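Local coordinates for protein-glutamine deamidase Cif (Burkholderia pseudomallei, PDB 3GQM) that deamidates a specific glutamine side chain of host NEDD8 to glutamate, abolishing cullin-RING ubiquitin ligase activity and so blocking the host cell cycle, at residues H28-R33 with T174-Q179; S39-L44 with V190-W195; N110-M115 with V149-D154; T116-P121 with F262-R267. One frame throughout, in Å; residues are numbered along the deposited sequence.

Contact 1: H28-R33 with T174-Q179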
# COMPACT_ATOMS: atom_id res chain seq x y z
N HIS A 28 -6.87 0.38 -22.74
CA HIS A 28 -7.00 -0.80 -21.85
C HIS A 28 -5.86 -0.80 -20.87
O HIS A 28 -5.29 -1.85 -20.54
CB HIS A 28 -6.98 -2.11 -22.68
CG HIS A 28 -7.02 -1.89 -24.16
ND1 HIS A 28 -8.07 -2.31 -24.95
CD2 HIS A 28 -6.14 -1.29 -24.99
CE1 HIS A 28 -7.83 -1.97 -26.20
NE2 HIS A 28 -6.67 -1.34 -26.26
N ARG A 29 -5.49 0.38 -20.42
CA ARG A 29 -4.65 0.52 -19.25
C ARG A 29 -5.19 -0.29 -18.07
O ARG A 29 -4.40 -0.83 -17.29
CB ARG A 29 -4.52 2.00 -18.87
CG ARG A 29 -3.68 2.26 -17.61
CD ARG A 29 -3.14 3.68 -17.59
NE ARG A 29 -2.35 3.94 -18.80
CZ ARG A 29 -1.85 5.13 -19.13
NH1 ARG A 29 -2.06 6.20 -18.36
NH2 ARG A 29 -1.13 5.27 -20.25
N VAL A 30 -6.50 -0.42 -17.92
CA VAL A 30 -7.01 -1.15 -16.74
C VAL A 30 -6.64 -2.63 -16.79
O VAL A 30 -6.21 -3.22 -15.79
CB VAL A 30 -8.52 -0.99 -16.53
CG1 VAL A 30 -8.98 -1.93 -15.38
CG2 VAL A 30 -8.87 0.46 -16.21
N THR A 31 -6.83 -3.23 -17.97
CA THR A 31 -6.48 -4.61 -18.20
C THR A 31 -4.98 -4.85 -18.00
O THR A 31 -4.58 -5.84 -17.40
CB THR A 31 -6.88 -4.99 -19.67
OG1 THR A 31 -8.31 -4.85 -19.80
CG2 THR A 31 -6.48 -6.41 -19.96
N LEU A 32 -4.15 -3.94 -18.48
CA LEU A 32 -2.69 -4.11 -18.33
C LEU A 32 -2.25 -3.97 -16.85
O LEU A 32 -1.40 -4.71 -16.37
CB LEU A 32 -1.95 -3.06 -19.15
CG LEU A 32 -2.07 -3.20 -20.69
CD1 LEU A 32 -1.49 -1.97 -21.35
CD2 LEU A 32 -1.36 -4.43 -21.15
N ARG A 33 -2.79 -2.95 -16.19
CA ARG A 33 -2.59 -2.69 -14.76
C ARG A 33 -2.85 -3.99 -14.02
O ARG A 33 -2.01 -4.50 -13.24
CB ARG A 33 -3.58 -1.57 -14.33
CG ARG A 33 -3.44 -1.11 -12.90
CD ARG A 33 -4.46 0.01 -12.53
NE ARG A 33 -4.37 0.21 -11.08
CZ ARG A 33 -4.94 -0.55 -10.16
NH1 ARG A 33 -5.77 -1.54 -10.51
NH2 ARG A 33 -4.76 -0.26 -8.87
N THR A 174 -11.27 7.30 -11.92
CA THR A 174 -11.53 6.01 -11.33
C THR A 174 -10.45 5.78 -10.30
O THR A 174 -9.34 6.27 -10.46
CB THR A 174 -11.41 4.92 -12.41
OG1 THR A 174 -12.29 5.27 -13.47
CG2 THR A 174 -11.80 3.56 -11.89
N ALA A 175 -10.82 5.08 -9.23
CA ALA A 175 -9.94 4.89 -8.09
C ALA A 175 -9.92 3.42 -7.74
O ALA A 175 -10.97 2.78 -7.75
CB ALA A 175 -10.47 5.69 -6.89
N TYR A 176 -8.75 2.91 -7.39
CA TYR A 176 -8.58 1.57 -6.89
C TYR A 176 -7.80 1.63 -5.56
O TYR A 176 -7.00 2.56 -5.35
CB TYR A 176 -7.76 0.77 -7.90
CG TYR A 176 -8.40 0.75 -9.27
CD1 TYR A 176 -9.41 -0.18 -9.57
CD2 TYR A 176 -8.03 1.66 -10.23
CE1 TYR A 176 -9.99 -0.22 -10.82
CE2 TYR A 176 -8.63 1.66 -11.50
CZ TYR A 176 -9.60 0.69 -11.78
OH TYR A 176 -10.21 0.69 -13.01
N ILE A 177 -8.03 0.65 -4.69
CA ILE A 177 -7.32 0.53 -3.42
C ILE A 177 -6.19 -0.48 -3.53
O ILE A 177 -6.36 -1.57 -4.07
CB ILE A 177 -8.27 0.12 -2.23
CG1 ILE A 177 -9.47 1.10 -2.14
CG2 ILE A 177 -7.45 -0.04 -0.82
CD1 ILE A 177 -9.01 2.51 -1.71
N ILE A 178 -5.03 -0.12 -2.98
CA ILE A 178 -3.97 -1.09 -2.73
C ILE A 178 -3.61 -1.02 -1.23
O ILE A 178 -3.37 0.06 -0.71
CB ILE A 178 -2.74 -0.78 -3.60
CG1 ILE A 178 -3.16 -0.66 -5.08
CG2 ILE A 178 -1.61 -1.86 -3.44
CD1 ILE A 178 -1.99 -0.35 -6.06
N GLN A 179 -3.63 -2.15 -0.52
CA GLN A 179 -3.31 -2.15 0.92
C GLN A 179 -2.92 -3.54 1.36
O GLN A 179 -3.17 -4.54 0.63
CB GLN A 179 -4.57 -1.74 1.72
CG GLN A 179 -5.64 -2.89 1.68
CD GLN A 179 -6.87 -2.59 2.57
OE1 GLN A 179 -6.76 -1.89 3.60
NE2 GLN A 179 -8.04 -3.12 2.17
O HOH W 1 -5.53 -2.00 -6.87
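The guanidinium of R33 lies nearly flat over the ring of Y176, the two planes inclined by 19° and their centres 4.3 Å apart. The overlap is displaced toward the CB end of the tyrosine: NH1 sits above the rim of the ring near CG, while NH2 reaches past it to within 3.3 Å of Y176 CB. CZ is 34° off the ring normal, which makes this an off-centre cation-pi contact as well as a stack. R33 spans the distance from helix to strand with a chain extended from CG to NE, and a turn at chi4 (-80°) lays the guanidinium over the ring.

Several polar partners fix the rotation of the charged group. Water 1, in the guanidinium plane at its edge, accepts from R33 NH2 at 2.8 Å and donates to I177 O at 3.0 Å. NE forms a salt bridge with D164 on strand 159-165, and NH1 a hydrogen bond with G200 O. The D164 carboxylate probably balances the arginine's charge, while Y176 covers one face. I178 CD1 comes obliquely to within 3.9 Å of R33 NH2. One helical turn before R33, V30 meets the far end of the tyrosine, its CG2 lying 3.5 Å from Y176 OH. The stack and the water bridge tie the first modelled helix, 29-42, to the outermost strand 176-178 of the antiparallel sheet, in the same segment as Q179, an inferred active-site residue of this papain-like (clan CA) fold.

Contact 2: S39-L44 with V190-W195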
# COMPACT_ATOMS: atom_id res chain seq x y z
N SER A 39 1.12 -10.44 -12.03
CA SER A 39 2.42 -11.10 -12.16
C SER A 39 3.34 -10.64 -11.04
O SER A 39 4.04 -11.47 -10.46
CB SER A 39 3.07 -10.89 -13.53
OG SER A 39 3.29 -9.50 -13.79
N LEU A 40 3.32 -9.36 -10.69
CA LEU A 40 4.07 -8.89 -9.51
C LEU A 40 3.79 -9.68 -8.24
O LEU A 40 4.73 -10.18 -7.59
CB LEU A 40 3.88 -7.38 -9.25
CG LEU A 40 4.73 -6.95 -8.02
CD1 LEU A 40 6.23 -6.77 -8.36
CD2 LEU A 40 4.17 -5.71 -7.33
N MET A 41 2.50 -9.81 -7.88
CA MET A 41 2.14 -10.57 -6.68
C MET A 41 2.57 -12.05 -6.72
O MET A 41 2.98 -12.59 -5.69
CB MET A 41 0.65 -10.46 -6.33
CG MET A 41 0.19 -9.03 -6.07
SD MET A 41 0.79 -8.39 -4.53
CE MET A 41 1.92 -7.10 -4.99
N GLN A 42 2.45 -12.68 -7.88
CA GLN A 42 2.84 -14.11 -7.99
C GLN A 42 4.34 -14.29 -7.77
O GLN A 42 4.77 -15.32 -7.30
CB GLN A 42 2.49 -14.67 -9.38
CG GLN A 42 1.01 -14.58 -9.76
CD GLN A 42 0.73 -14.78 -11.26
OE1 GLN A 42 -0.37 -14.47 -11.74
NE2 GLN A 42 1.70 -15.32 -12.01
N SER A 43 5.13 -13.30 -8.13
CA SER A 43 6.61 -13.42 -8.05
C SER A 43 7.17 -13.34 -6.62
O SER A 43 8.34 -13.62 -6.38
CB SER A 43 7.24 -12.33 -8.89
OG SER A 43 7.23 -11.07 -8.18
N LEU A 44 6.32 -12.95 -5.68
CA LEU A 44 6.74 -12.59 -4.33
C LEU A 44 6.94 -13.85 -3.50
O LEU A 44 7.31 -13.79 -2.32
CB LEU A 44 5.69 -11.68 -3.70
CG LEU A 44 5.81 -10.15 -3.71
CD1 LEU A 44 6.64 -9.53 -4.83
CD2 LEU A 44 4.42 -9.55 -3.64
N VAL A 190 -5.73 -8.48 6.14
CA VAL A 190 -5.70 -8.87 4.71
C VAL A 190 -4.28 -8.76 4.14
O VAL A 190 -3.60 -7.78 4.40
CB VAL A 190 -6.75 -8.10 3.88
CG1 VAL A 190 -6.43 -6.57 3.80
CG2 VAL A 190 -6.95 -8.75 2.47
N ARG A 191 -3.83 -9.80 3.47
CA ARG A 191 -2.52 -9.84 2.83
C ARG A 191 -2.64 -8.98 1.56
O ARG A 191 -3.68 -8.99 0.94
CB ARG A 191 -2.19 -11.29 2.42
CG ARG A 191 -1.79 -12.19 3.61
CD ARG A 191 -1.89 -13.67 3.24
NE ARG A 191 -0.87 -14.06 2.28
CZ ARG A 191 -1.10 -14.62 1.09
NH1 ARG A 191 -2.34 -14.86 0.66
NH2 ARG A 191 -0.07 -14.94 0.31
N VAL A 192 -1.57 -8.29 1.17
CA VAL A 192 -1.61 -7.53 -0.11
C VAL A 192 -1.96 -8.46 -1.31
O VAL A 192 -2.79 -8.12 -2.16
CB VAL A 192 -0.32 -6.68 -0.34
CG1 VAL A 192 0.95 -7.60 -0.62
CG2 VAL A 192 -0.52 -5.66 -1.44
N GLU A 193 -1.40 -9.68 -1.31
CA GLU A 193 -1.66 -10.61 -2.44
C GLU A 193 -3.14 -10.93 -2.59
O GLU A 193 -3.62 -10.96 -3.71
CB GLU A 193 -0.88 -11.92 -2.29
CG GLU A 193 0.65 -11.70 -2.21
CD GLU A 193 1.18 -11.67 -0.79
OE1 GLU A 193 0.52 -11.15 0.14
OE2 GLU A 193 2.31 -12.17 -0.62
N ASP A 194 -3.83 -11.19 -1.47
CA ASP A 194 -5.25 -11.52 -1.49
C ASP A 194 -6.03 -10.28 -1.88
O ASP A 194 -6.94 -10.35 -2.71
CB ASP A 194 -5.71 -12.07 -0.11
CG ASP A 194 -5.11 -13.45 0.19
OD1 ASP A 194 -4.92 -14.23 -0.77
OD2 ASP A 194 -4.80 -13.77 1.35
N TRP A 195 -5.68 -9.14 -1.29
CA TRP A 195 -6.37 -7.90 -1.62
C TRP A 195 -6.32 -7.63 -3.12
O TRP A 195 -7.36 -7.36 -3.78
CB TRP A 195 -5.83 -6.68 -0.87
CG TRP A 195 -6.61 -5.45 -1.27
CD1 TRP A 195 -6.27 -4.52 -2.23
CD2 TRP A 195 -7.92 -5.10 -0.82
NE1 TRP A 195 -7.28 -3.58 -2.37
CE2 TRP A 195 -8.29 -3.91 -1.50
CE3 TRP A 195 -8.82 -5.67 0.10
CZ2 TRP A 195 -9.52 -3.29 -1.28
CZ3 TRP A 195 -10.03 -5.04 0.33
CH2 TRP A 195 -10.37 -3.86 -0.35
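M41 points its thioether across to the first turn of helix 192-199 and meets V192 at about a right angle, with its sulfur lodged against both V192 and the neighbouring E193. SD lies 4.0 Å from V192 CG1, 3.9 Å from E193 CA and 4.0 Å from E193 CG, so a single atom touches a methyl, a backbone carbon and a methylene. The methionine achieves this by folding: its CG is anti to the carbonyl carbon, and the chain then bends at chi2 (-72°) and chi3. V192 presents CG1 from the position between its own backbone N and carbonyl carbon. The backbones come close here, the CA atoms of M41 and E193 being 5.7 Å apart.

E193 offers only its aliphatic part to the sulfur. A bend at chi2 (97°) carries its carboxylate aside, where OE1 forms a hydrogen bond with T101 OG1. OE2 has a long, purely electrostatic pairing with R191, lying well out of the guanidinium plane. R191 is held more firmly by D194: R191 NH1 donates to D194 OD2 at 2.8 Å, approaching from above the carboxylate plane. The three residues form a salt-bridge network round the N-cap position, occupied by R191, and the two acids would probably also be favoured by the start of the helix. V192 is also touched by W54, from a loop, and by I111 of helix 104-116. The methionine contact is an apolar junction between the C-terminal part of helix 29-42 and the first turn of helix 192-199, beside the inferred catalytic Cys-His-Gln site, to which Q179 belongs.

Contact 3: N110-M115 with V149-D154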
# COMPACT_ATOMS: atom_id res chain seq x y z
N ASN A 110 6.41 0.82 -0.21
CA ASN A 110 7.10 0.15 -1.31
C ASN A 110 6.36 0.11 -2.65
O ASN A 110 6.96 0.36 -3.69
CB ASN A 110 7.53 -1.23 -0.85
CG ASN A 110 8.76 -1.13 0.05
OD1 ASN A 110 9.77 -0.56 -0.37
ND2 ASN A 110 8.65 -1.59 1.32
N ILE A 111 5.05 -0.17 -2.62
CA ILE A 111 4.26 -0.09 -3.88
C ILE A 111 4.18 1.35 -4.42
O ILE A 111 4.21 1.57 -5.65
CB ILE A 111 2.85 -0.72 -3.73
CG1 ILE A 111 2.99 -2.27 -3.57
CG2 ILE A 111 1.96 -0.31 -4.93
CD1 ILE A 111 1.77 -2.96 -2.90
N PHE A 112 4.12 2.31 -3.50
CA PHE A 112 4.23 3.72 -3.89
C PHE A 112 5.56 4.02 -4.65
O PHE A 112 5.52 4.68 -5.70
CB PHE A 112 4.17 4.63 -2.65
CG PHE A 112 4.21 6.13 -2.96
CD1 PHE A 112 2.99 6.85 -3.14
CD2 PHE A 112 5.45 6.81 -3.08
CE1 PHE A 112 2.99 8.22 -3.44
CE2 PHE A 112 5.48 8.20 -3.37
CZ PHE A 112 4.25 8.91 -3.55
N LYS A 113 6.71 3.61 -4.08
CA LYS A 113 8.00 3.75 -4.76
C LYS A 113 7.96 3.00 -6.09
O LYS A 113 8.33 3.59 -7.14
CB LYS A 113 9.16 3.24 -3.88
CG LYS A 113 9.48 4.20 -2.67
CD LYS A 113 10.49 3.53 -1.69
CE LYS A 113 11.86 3.19 -2.38
NZ LYS A 113 12.63 4.45 -2.51
N LEU A 114 7.49 1.73 -6.08
CA LEU A 114 7.38 0.97 -7.35
C LEU A 114 6.62 1.71 -8.45
O LEU A 114 7.03 1.70 -9.61
CB LEU A 114 6.72 -0.40 -7.15
CG LEU A 114 6.91 -1.45 -8.26
CD1 LEU A 114 8.34 -1.89 -8.35
CD2 LEU A 114 6.08 -2.66 -8.01
N MET A 115 5.53 2.37 -8.09
CA MET A 115 4.71 3.05 -9.10
C MET A 115 5.33 4.35 -9.63
O MET A 115 5.22 4.64 -10.82
CB MET A 115 3.32 3.33 -8.49
CG MET A 115 2.56 2.05 -8.20
SD MET A 115 0.97 2.34 -7.43
CE MET A 115 0.19 3.35 -8.69
N VAL A 149 -1.01 8.45 -7.77
CA VAL A 149 -1.26 7.56 -6.64
C VAL A 149 -1.22 8.40 -5.36
O VAL A 149 -0.41 9.31 -5.26
CB VAL A 149 -0.29 6.38 -6.60
CG1 VAL A 149 1.20 6.86 -6.53
CG2 VAL A 149 -0.62 5.47 -5.41
N VAL A 150 -2.15 8.14 -4.43
CA VAL A 150 -2.28 8.90 -3.20
C VAL A 150 -1.96 7.96 -2.08
O VAL A 150 -2.50 6.86 -2.01
CB VAL A 150 -3.71 9.40 -2.97
CG1 VAL A 150 -3.85 10.06 -1.62
CG2 VAL A 150 -4.12 10.39 -4.10
N ILE A 151 -1.05 8.37 -1.21
CA ILE A 151 -0.71 7.54 -0.06
C ILE A 151 -1.42 8.14 1.14
O ILE A 151 -1.36 9.37 1.40
CB ILE A 151 0.85 7.35 0.13
CG1 ILE A 151 1.16 6.48 1.36
CG2 ILE A 151 1.59 8.72 0.08
CD1 ILE A 151 2.60 5.80 1.36
N VAL A 152 -2.10 7.27 1.87
CA VAL A 152 -2.94 7.74 2.95
C VAL A 152 -2.45 7.21 4.25
O VAL A 152 -2.25 5.99 4.44
CB VAL A 152 -4.45 7.31 2.73
CG1 VAL A 152 -5.37 7.84 3.87
CG2 VAL A 152 -4.93 7.80 1.42
N ASN A 153 -2.29 8.15 5.17
CA ASN A 153 -1.96 7.85 6.52
C ASN A 153 -3.17 8.19 7.43
O ASN A 153 -3.38 9.33 7.84
CB ASN A 153 -0.65 8.59 6.92
CG ASN A 153 -0.14 8.13 8.27
OD1 ASN A 153 -0.91 7.69 9.11
ND2 ASN A 153 1.16 8.25 8.48
N ASP A 154 -3.97 7.17 7.71
CA ASP A 154 -5.22 7.33 8.42
C ASP A 154 -5.14 7.03 9.90
O ASP A 154 -5.23 5.85 10.29
CB ASP A 154 -6.30 6.42 7.78
CG ASP A 154 -7.72 6.82 8.20
OD1 ASP A 154 -7.95 7.02 9.44
OD2 ASP A 154 -8.59 6.96 7.28
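Helix 104-116, which begins at the presumed nucleophile C104, packs on the central antiparallel sheet through F112 and M115, which meet V149 and I151 of strand 147-154. The segments 110-115 and 149-154 run nearly antiparallel (163°), their axes 9.7 Å apart at closest approach. F112, its CG anti to the backbone N (chi1 -177°), directs the CD1-CE1 side of its ring at the strand. CE1 touches two methyls there, V149 CG1 at 3.8 Å and I151 CG2 at 3.8 Å. The F112 side chain crosses that of I151 at about a right angle and that of V149 at a slant, both methyls lying oblique to the ring. A helix that carries the cysteine at its N-terminal end and rests on an antiparallel sheet is the hallmark of the papain-like fold, to whose clan the Cif family belongs.

One turn beyond F112, M115 meets another part of V149. Bent at chi3, it brings CE to 3.7 Å from V149 CB, and SD lies 4.1 Å from V149 CG2. V149 therefore serves both helical residues, giving CG1 to the phenylalanine and CB with CG2 to the methionine. All four side chains are buried; I127 also covers F112, and Y260 and F265 adjoin M115.

Contact 4: T116-P121 with F262-R267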
# COMPACT_ATOMS: atom_id res chain seq x y z
N THR A 116 5.97 5.13 -8.74
CA THR A 116 6.35 6.52 -9.00
C THR A 116 7.80 6.72 -9.43
O THR A 116 8.10 7.73 -10.01
CB THR A 116 6.13 7.41 -7.75
OG1 THR A 116 6.85 6.86 -6.64
CG2 THR A 116 4.62 7.50 -7.39
N GLU A 117 8.69 5.79 -9.13
CA GLU A 117 10.14 6.02 -9.34
C GLU A 117 10.57 5.76 -10.78
O GLU A 117 10.04 4.89 -11.46
CB GLU A 117 11.01 5.18 -8.40
CG GLU A 117 11.07 5.76 -6.99
CD GLU A 117 11.85 4.92 -5.99
OE1 GLU A 117 12.12 3.71 -6.23
OE2 GLU A 117 12.18 5.50 -4.92
N LYS A 118 11.58 6.50 -11.20
CA LYS A 118 12.21 6.22 -12.48
C LYS A 118 13.68 6.06 -12.14
O LYS A 118 14.15 4.95 -11.88
CB LYS A 118 11.95 7.42 -13.41
CG LYS A 118 12.04 7.15 -14.87
CD LYS A 118 13.46 7.14 -15.40
CE LYS A 118 13.50 7.62 -16.84
NZ LYS A 118 12.15 7.50 -17.50
N ASP A 119 14.38 7.19 -12.07
CA ASP A 119 15.80 7.19 -11.79
C ASP A 119 16.15 8.09 -10.59
O ASP A 119 17.30 8.08 -10.14
CB ASP A 119 16.60 7.53 -13.08
CG ASP A 119 16.06 8.77 -13.82
OD1 ASP A 119 15.15 9.50 -13.35
OD2 ASP A 119 16.60 9.04 -14.91
N VAL A 120 15.17 8.82 -10.06
CA VAL A 120 15.35 9.64 -8.84
C VAL A 120 14.57 9.00 -7.66
O VAL A 120 13.37 8.90 -7.73
CB VAL A 120 14.85 11.08 -9.03
CG1 VAL A 120 15.06 11.92 -7.76
CG2 VAL A 120 15.57 11.77 -10.21
N PRO A 121 15.28 8.57 -6.59
CA PRO A 121 14.66 7.92 -5.42
C PRO A 121 13.59 8.80 -4.77
O PRO A 121 13.72 10.02 -4.76
CB PRO A 121 15.83 7.70 -4.47
CG PRO A 121 17.05 7.69 -5.40
CD PRO A 121 16.73 8.75 -6.40
N PHE A 262 2.66 5.46 -16.22
CA PHE A 262 2.24 4.06 -16.28
C PHE A 262 3.23 3.04 -16.84
O PHE A 262 3.33 1.91 -16.34
CB PHE A 262 0.89 3.93 -17.00
CG PHE A 262 0.35 2.56 -16.97
CD1 PHE A 262 -0.24 2.07 -15.79
CD2 PHE A 262 0.44 1.73 -18.10
CE1 PHE A 262 -0.72 0.76 -15.73
CE2 PHE A 262 -0.04 0.43 -18.08
CZ PHE A 262 -0.63 -0.07 -16.90
N ARG A 263 3.93 3.38 -17.91
CA ARG A 263 4.91 2.43 -18.48
C ARG A 263 6.10 2.24 -17.56
O ARG A 263 6.67 1.15 -17.52
CB ARG A 263 5.44 2.89 -19.86
CG ARG A 263 4.40 2.83 -20.97
CD ARG A 263 5.11 3.05 -22.34
NE ARG A 263 4.17 3.21 -23.45
CZ ARG A 263 3.44 2.20 -23.94
NH1 ARG A 263 2.61 2.42 -24.94
NH2 ARG A 263 3.55 0.97 -23.42
N GLN A 264 6.48 3.29 -16.85
CA GLN A 264 7.61 3.17 -15.87
C GLN A 264 7.23 2.22 -14.77
O GLN A 264 8.04 1.33 -14.40
CB GLN A 264 8.00 4.54 -15.26
CG GLN A 264 9.38 4.52 -14.59
CD GLN A 264 10.46 3.90 -15.50
OE1 GLN A 264 10.61 4.26 -16.65
NE2 GLN A 264 11.19 2.94 -14.97
N PHE A 265 5.98 2.37 -14.28
CA PHE A 265 5.40 1.43 -13.29
C PHE A 265 5.51 -0.04 -13.75
O PHE A 265 5.98 -0.93 -13.02
CB PHE A 265 3.94 1.79 -12.96
CG PHE A 265 3.20 0.74 -12.11
CD1 PHE A 265 3.85 0.03 -11.10
CD2 PHE A 265 1.85 0.49 -12.32
CE1 PHE A 265 3.19 -0.94 -10.36
CE2 PHE A 265 1.16 -0.48 -11.56
CZ PHE A 265 1.83 -1.19 -10.58
N GLN A 266 5.02 -0.29 -14.96
CA GLN A 266 5.06 -1.63 -15.56
C GLN A 266 6.48 -2.08 -15.64
O GLN A 266 6.81 -3.20 -15.29
CB GLN A 266 4.50 -1.58 -16.97
CG GLN A 266 3.01 -1.34 -17.03
CD GLN A 266 2.53 -1.51 -18.45
OE1 GLN A 266 2.81 -0.69 -19.32
NE2 GLN A 266 1.83 -2.59 -18.71
N ARG A 267 7.33 -1.18 -16.06
CA ARG A 267 8.74 -1.48 -16.21
C ARG A 267 9.38 -1.83 -14.84
O ARG A 267 10.07 -2.85 -14.72
CB ARG A 267 9.45 -0.31 -16.93
CG ARG A 267 10.78 -0.72 -17.51
CD ARG A 267 11.35 0.37 -18.48
NE ARG A 267 12.48 -0.16 -19.27
CZ ARG A 267 12.39 -0.97 -20.34
NH1 ARG A 267 11.24 -1.39 -20.86
NH2 ARG A 267 13.51 -1.38 -20.92
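Q264 leaves helix 262-273 with its CB directed toward the loop that follows helix 104-116, and CG, anti to the backbone N (chi1 -164°), carries the chain on to that loop. CG is the first atom to meet it, 3.2 Å from E117 O and 3.8 Å from K118 CG. A bend at chi2 (49°) then turns the amide across K118, with CD at 3.7 Å from K118 CG. At the tip the two amide atoms part. OE1 rests 3.7 Å from K118 CG and 3.7 Å from K118 NZ, a proximity to the ammonium without a hydrogen bond, while NE2 forms a hydrogen bond with N268 OD1 on its own helix. The glutamine and lysine side chains lie roughly at right angles. K118 is exposed, Q264 only partly so.

The loop starts where E117 leaves the helical conformation, so this is the C-terminal end of the cysteine-bearing helix of the papain-like fold meeting the last helix of the chain, 262-273, away from the inferred active site. N268 joins the two in a second way: besides receiving Q264 NE2, its ND2 is hydrogen-bonded to E117 O, the same carbonyl that Q264 CG approaches. The E117 carboxylate turns away from Q264, forming a salt bridge with K113 and hydrogen bonds to the backbone N atoms of I122 and L62.

In the fold
Contacts 1 and 2 both use helix 29-42 and are joined by a probable hydrogen bond between I177 O and W195 NE1 (2.8 Å). Contact 3 touches both: I178 CG2 of contact 1 and V192 CG2 of contact 2 reach I111 CD1 at 3.6 and 3.8 Å. Contact 4 continues contact 3 along the chain, its F265 packing on M115, while F262 touches R29 and R33 of contact 1. Contacts 2 and 4 do not touch. The inferred active site is nearest contacts 1 to 3: contact 1 contains Q179, the V192 side chain is about 6 Å from that of Q179, and the I151 side chain about 9 Å from that of C104.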